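Local coordinates for cytosolic phospholipase A2 delta (Homo sapiens, PDB 5IZ5), which hydrolyses glycerophospholipids at the sn-2 position in a calcium-dependent manner, preferring linoleic acid there and releasing a lysophospholipid and a free fatty acid, at residues 750-753 with 754-757; 492-495 with 496-499. The protein carries 3 engineered substitutions. One frame throughout, in Å; residues are numbered along the deposited sequence.

Contact 1 (750-753 with 754-757); sequences QRSP and AELQ
Arg-751 and Glu-755 form a salt bridge, with NH2 of Arg-751 3.0 Å from OE1 of Glu-755. It is electrostatic rather than directed: OE1 sits far off the plane of the guanidinium, where none of its N-H bonds is aimed, so the attraction is one of charge alone. The two side chains run alongside each other in the same direction, their flat ends turned 36° apart. Glu-755 lays its CG over one face of the guanidinium, toward the rim, 3.4 Å from Arg-751 CZ. Its bend at chi2 (-84°) keeps the carboxylate beside the arginine end.

Two backbone bonds of the 3-10 type turn the chain between these residues. N of Glu-755 donates to O of Ser-752 at 2.9 Å, and N of Leu-756 donates to O of Pro-753 at 3.3 Å. Both link residues three apart.

A side-chain bond supplements the first of these. N of Glu-755 also reaches OG of Ser-752 at 3.0 Å, a weak bond with an angle of 134°, so one amide is shared between the carbonyl and hydroxyl oxygens of the same serine. Ala-754 CB lies 3.5 Å from that OG.

A bound sulfate near the side chain of Arg-751, probably from the crystallisation liquor, offers it a second anion. This turn lies at the surface of the catalytic part, in the long loop between strand 749-750 and helix 779-794; Arg-751 also touches Ser-745, which lies just before that strand.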
ATOM      1  N   GLN B 750     -35.887  25.843 -17.344  1.00 83.20           N
ATOM      2  CA  GLN B 750     -35.142  27.063 -17.687  1.00 82.63           C
ATOM      3  C   GLN B 750     -35.060  27.947 -16.453  1.00 82.61           C
ATOM      4  O   GLN B 750     -35.822  27.752 -15.503  1.00 81.01           O
ATOM      5  CB  GLN B 750     -35.858  27.836 -18.797  1.00 83.33           C
ATOM      6  CG  GLN B 750     -36.044  27.078 -20.107  1.00 84.64           C
ATOM      7  CD  GLN B 750     -34.772  26.952 -20.930  1.00 86.22           C
ATOM      8  OE1 GLN B 750     -34.571  25.948 -21.617  1.00 86.81           O
ATOM      9  NE2 GLN B 750     -33.916  27.968 -20.881  1.00 86.07           N
ATOM     10  N   ARG B 751     -34.169  28.934 -16.458  1.00 84.42           N
ATOM     11  CA  ARG B 751     -34.020  29.763 -15.268  1.00 86.79           C
ATOM     12  C   ARG B 751     -34.257  31.260 -15.457  1.00 87.66           C
ATOM     13  O   ARG B 751     -33.784  31.866 -16.421  1.00 86.01           O
ATOM     14  CB  ARG B 751     -32.662  29.506 -14.603  1.00 88.46           C
ATOM     15  CG  ARG B 751     -32.626  29.810 -13.103  1.00 90.47           C
ATOM     16  CD  ARG B 751     -33.997  29.713 -12.427  1.00 89.52           C
ATOM     17  NE  ARG B 751     -33.968  29.504 -10.982  1.00 90.57           N
ATOM     18  CZ  ARG B 751     -34.982  29.780 -10.160  1.00 94.17           C
ATOM     19  NH1 ARG B 751     -36.114  30.316 -10.618  1.00 95.48           N
ATOM     20  NH2 ARG B 751     -34.855  29.546  -8.857  1.00 95.74           N
ATOM     21  N   SER B 752     -35.041  31.825 -14.534  1.00 89.66           N
ATOM     22  CA  SER B 752     -35.189  33.269 -14.351  1.00 92.58           C
ATOM     23  C   SER B 752     -33.874  34.010 -14.571  1.00 95.59           C
ATOM     24  O   SER B 752     -32.813  33.524 -14.164  1.00 98.35           O
ATOM     25  CB  SER B 752     -35.701  33.583 -12.933  1.00 93.19           C
ATOM     26  OG  SER B 752     -34.623  33.823 -12.031  1.00 92.95           O
ATOM     27  N   PRO B 753     -33.937  35.206 -15.184  1.00 98.04           N
ATOM     28  CA  PRO B 753     -32.712  35.979 -15.407  1.00 96.60           C
ATOM     29  C   PRO B 753     -32.025  36.357 -14.090  1.00 95.53           C
ATOM     30  O   PRO B 753     -30.800  36.490 -14.051  1.00 92.35           O
ATOM     31  CB  PRO B 753     -33.212  37.224 -16.147  1.00 96.33           C
ATOM     32  CG  PRO B 753     -34.630  37.375 -15.714  1.00 97.10           C
ATOM     33  CD  PRO B 753     -35.147  35.977 -15.531  1.00 98.24           C
ATOM     34  N   ALA B 754     -32.816  36.519 -13.028  1.00 94.96           N
ATOM     35  CA  ALA B 754     -32.292  36.735 -11.676  1.00 95.63           C
ATOM     36  C   ALA B 754     -31.349  35.607 -11.248  1.00 97.56           C
ATOM     37  O   ALA B 754     -30.350  35.848 -10.569  1.00 98.17           O
ATOM     38  CB  ALA B 754     -33.439  36.858 -10.681  1.00 93.80           C
ATOM     39  N   GLU B 755     -31.674  34.386 -11.668  1.00 97.60           N
ATOM     40  CA  GLU B 755     -30.951  33.179 -11.263  1.00 96.46           C
ATOM     41  C   GLU B 755     -29.932  32.696 -12.309  1.00 92.48           C
ATOM     42  O   GLU B 755     -29.485  31.533 -12.290  1.00 90.33           O
ATOM     43  CB  GLU B 755     -31.984  32.094 -10.955  1.00 98.29           C
ATOM     44  CG  GLU B 755     -32.930  32.444  -9.814  1.00101.44           C
ATOM     45  CD  GLU B 755     -32.361  32.124  -8.443  1.00104.04           C
ATOM     46  OE1 GLU B 755     -33.129  31.644  -7.579  1.00104.31           O
ATOM     47  OE2 GLU B 755     -31.151  32.350  -8.223  1.00104.92           O
ATOM     48  N   LEU B 756     -29.547  33.608 -13.199  1.00 89.86           N
ATOM     49  CA  LEU B 756     -28.526  33.342 -14.202  1.00 88.73           C
ATOM     50  C   LEU B 756     -27.140  33.180 -13.581  1.00 86.57           C
ATOM     51  O   LEU B 756     -26.315  32.426 -14.095  1.00 82.06           O
ATOM     52  CB  LEU B 756     -28.488  34.477 -15.225  1.00 89.73           C
ATOM     53  CG  LEU B 756     -27.484  34.293 -16.372  1.00 90.32           C
ATOM     54  CD1 LEU B 756     -28.124  34.537 -17.732  1.00 91.30           C
ATOM     55  CD2 LEU B 756     -26.256  35.179 -16.158  1.00 91.01           C
ATOM     56  N   GLN B 757     -26.877  33.911 -12.500  1.00 84.38           N
ATOM     57  CA  GLN B 757     -25.572  33.848 -11.831  1.00 82.90           C
ATOM     58  C   GLN B 757     -25.260  32.449 -11.292  1.00 79.65           C
ATOM     59  O   GLN B 757     -24.117  32.000 -11.368  1.00 79.59           O
ATOM     60  CB  GLN B 757     -25.482  34.880 -10.700  1.00 83.67           C
ATOM     61  CG  GLN B 757     -24.242  35.770 -10.758  1.00 85.13           C
ATOM     62  CD  GLN B 757     -23.955  36.367 -12.133  1.00 87.85           C
ATOM     63  OE1 GLN B 757     -23.122  35.845 -12.879  1.00 88.68           O
ATOM     64  NE2 GLN B 757     -24.627  37.467 -12.469  1.00 88.55           N
TER

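Contact 2 (492-495 with 496-499); sequences VGFL and KYGA
Phe-494 and Ala-499 form an antiparallel hydrogen-bonded pair, in which N of Phe-494 donates to O of Ala-499 at 3.1 Å and the chain reverses through the residues between. O of Phe-494 accepts a weak bond from N of Gly-498, also at 3.1 Å. A CA-H...O contact continues the pairing, with CA of Gly-493 3.2 Å from O of Ala-499. Gly-493 has little room for a side chain, since a CB there would come 2.2 Å from that same oxygen.

Gly-498 and Ala-499 together face Phe-494, which fits a G1 beta bulge in the hairpin joining strands 492-494 and 499-501. The positive phi of Gly-498, 59°, is the one expected at the first position of such a bulge and suits a glycine.

Phe-494 and Tyr-497 lie side by side as an offset edge-to-face pair: the tyrosine edge turns toward the phenylalanine face, with ring centroids 5.4 Å apart and planes at 64°. CD2 of Tyr-497 also meets CB of Phe-494 at 3.6 Å. With Phe-494 CG opposite the carbonyl carbon (chi1 -73°), the ring stands next to the tyrosine and also touches Leu-610. Were Phe-494 replaced by an alanine, the tyrosine edge would probably lose its aromatic partner and a gap would be likely to open beside Val-485 and Leu-647.

Lys-496 lays CD over one face of the Tyr-497 ring, near its rim and 3.6 Å above its plane. Buried polar ends are satisfied: NZ of Lys-496 forms salt bridges with Glu-483 and Asp-634, and OH of Tyr-497 hydrogen-bonds to Glu-483 and to N of Thr-641.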
ATOM      1  N   VAL B 492      -7.185  -4.263   4.569  1.00 37.53           N
ATOM      2  CA  VAL B 492      -6.204  -3.444   3.885  1.00 36.14           C
ATOM      3  C   VAL B 492      -5.153  -4.392   3.330  1.00 35.68           C
ATOM      4  O   VAL B 492      -4.639  -5.248   4.057  1.00 35.93           O
ATOM      5  CB  VAL B 492      -5.529  -2.464   4.864  1.00 36.32           C
ATOM      6  CG1 VAL B 492      -4.458  -1.654   4.156  1.00 36.79           C
ATOM      7  CG2 VAL B 492      -6.560  -1.538   5.504  1.00 36.52           C
ATOM      8  N   GLY B 493      -4.840  -4.264   2.047  1.00 36.03           N
ATOM      9  CA  GLY B 493      -3.873  -5.164   1.444  1.00 36.13           C
ATOM     10  C   GLY B 493      -3.552  -4.972  -0.017  1.00 35.60           C
ATOM     11  O   GLY B 493      -4.058  -4.066  -0.677  1.00 36.03           O
ATOM     12  N   PHE B 494      -2.687  -5.860  -0.497  1.00 36.11           N
ATOM     13  CA  PHE B 494      -2.143  -5.806  -1.832  1.00 36.57           C
ATOM     14  C   PHE B 494      -2.962  -6.678  -2.750  1.00 37.97           C
ATOM     15  O   PHE B 494      -3.056  -7.884  -2.526  1.00 37.15           O
ATOM     16  CB  PHE B 494      -0.702  -6.346  -1.841  1.00 36.30           C
ATOM     17  CG  PHE B 494       0.301  -5.429  -1.231  1.00 36.50           C
ATOM     18  CD1 PHE B 494       1.146  -4.687  -2.043  1.00 36.33           C
ATOM     19  CD2 PHE B 494       0.447  -5.338   0.154  1.00 36.46           C
ATOM     20  CE1 PHE B 494       2.092  -3.852  -1.490  1.00 35.71           C
ATOM     21  CE2 PHE B 494       1.392  -4.499   0.711  1.00 36.55           C
ATOM     22  CZ  PHE B 494       2.215  -3.754  -0.117  1.00 36.63           C
ATOM     23  N   LEU B 495      -3.507  -6.078  -3.804  1.00 39.03           N
ATOM     24  CA  LEU B 495      -4.212  -6.833  -4.836  1.00 39.90           C
ATOM     25  C   LEU B 495      -3.273  -7.847  -5.531  1.00 40.26           C
ATOM     26  O   LEU B 495      -3.636  -8.993  -5.756  1.00 41.02           O
ATOM     27  CB  LEU B 495      -4.848  -5.873  -5.856  1.00 41.82           C
ATOM     28  CG  LEU B 495      -5.916  -4.901  -5.326  1.00 44.37           C
ATOM     29  CD1 LEU B 495      -6.341  -3.905  -6.403  1.00 46.10           C
ATOM     30  CD2 LEU B 495      -7.128  -5.640  -4.778  1.00 44.74           C
ATOM     31  N   LYS B 496      -2.045  -7.436  -5.822  1.00 40.84           N
ATOM     32  CA  LYS B 496      -1.071  -8.306  -6.497  1.00 40.88           C
ATOM     33  C   LYS B 496      -0.698  -9.579  -5.700  1.00 40.46           C
ATOM     34  O   LYS B 496      -0.534 -10.658  -6.281  1.00 40.40           O
ATOM     35  CB  LYS B 496       0.202  -7.504  -6.802  1.00 43.28           C
ATOM     36  CG  LYS B 496       1.279  -8.210  -7.631  1.00 45.99           C
ATOM     37  CD  LYS B 496       2.689  -7.737  -7.247  1.00 47.80           C
ATOM     38  CE  LYS B 496       3.078  -6.432  -7.893  1.00 47.68           C
ATOM     39  NZ  LYS B 496       4.550  -6.250  -7.821  1.00 48.19           N
ATOM     40  N   TYR B 497      -0.568  -9.461  -4.381  1.00 38.66           N
ATOM     41  CA  TYR B 497      -0.067 -10.575  -3.553  1.00 39.01           C
ATOM     42  C   TYR B 497      -1.177 -11.359  -2.835  1.00 38.77           C
ATOM     43  O   TYR B 497      -0.911 -12.397  -2.200  1.00 38.93           O
ATOM     44  CB  TYR B 497       0.932 -10.065  -2.513  1.00 38.88           C
ATOM     45  CG  TYR B 497       2.149  -9.357  -3.065  1.00 37.24           C
ATOM     46  CD1 TYR B 497       3.145 -10.053  -3.731  1.00 38.12           C
ATOM     47  CD2 TYR B 497       2.318  -7.997  -2.885  1.00 37.39           C
ATOM     48  CE1 TYR B 497       4.264  -9.399  -4.232  1.00 36.96           C
ATOM     49  CE2 TYR B 497       3.429  -7.335  -3.368  1.00 36.53           C
ATOM     50  CZ  TYR B 497       4.402  -8.041  -4.041  1.00 37.21           C
ATOM     51  OH  TYR B 497       5.509  -7.389  -4.525  1.00 36.12           O
ATOM     52  N   GLY B 498      -2.412 -10.864  -2.921  1.00 38.38           N
ATOM     53  CA  GLY B 498      -3.537 -11.512  -2.263  1.00 38.35           C
ATOM     54  C   GLY B 498      -3.343 -11.630  -0.761  1.00 37.29           C
ATOM     55  O   GLY B 498      -3.567 -12.685  -0.177  1.00 38.33           O
ATOM     56  N   ALA B 499      -2.942 -10.529  -0.140  1.00 35.52           N
ATOM     57  CA  ALA B 499      -2.536 -10.539   1.261  1.00 35.78           C
ATOM     58  C   ALA B 499      -3.057  -9.295   1.950  1.00 34.13           C
ATOM     59  O   ALA B 499      -2.788  -8.180   1.514  1.00 35.73           O
ATOM     60  CB  ALA B 499      -1.021 -10.624   1.363  1.00 36.13           C
TER

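From the N terminus, the chain reaches contact 2 first. It turns back on itself at 492-499, closing the short hairpin between strands 492-494 and 499-501, and so adds two neighbouring strands to the mixed sheet, which also contains strand 482-487. The chain then runs on for some 250 residues before contact 1 folds 750-757 into a compact turn, in the loop leading to helix 779-794. The two are in series, neither nesting nor crossing, and each closes only a local loop. Their centres are 51 Å apart and their nearest atoms about 40 Å, so they do not touch: one is buried near the chain's centre, the other lies at its surface.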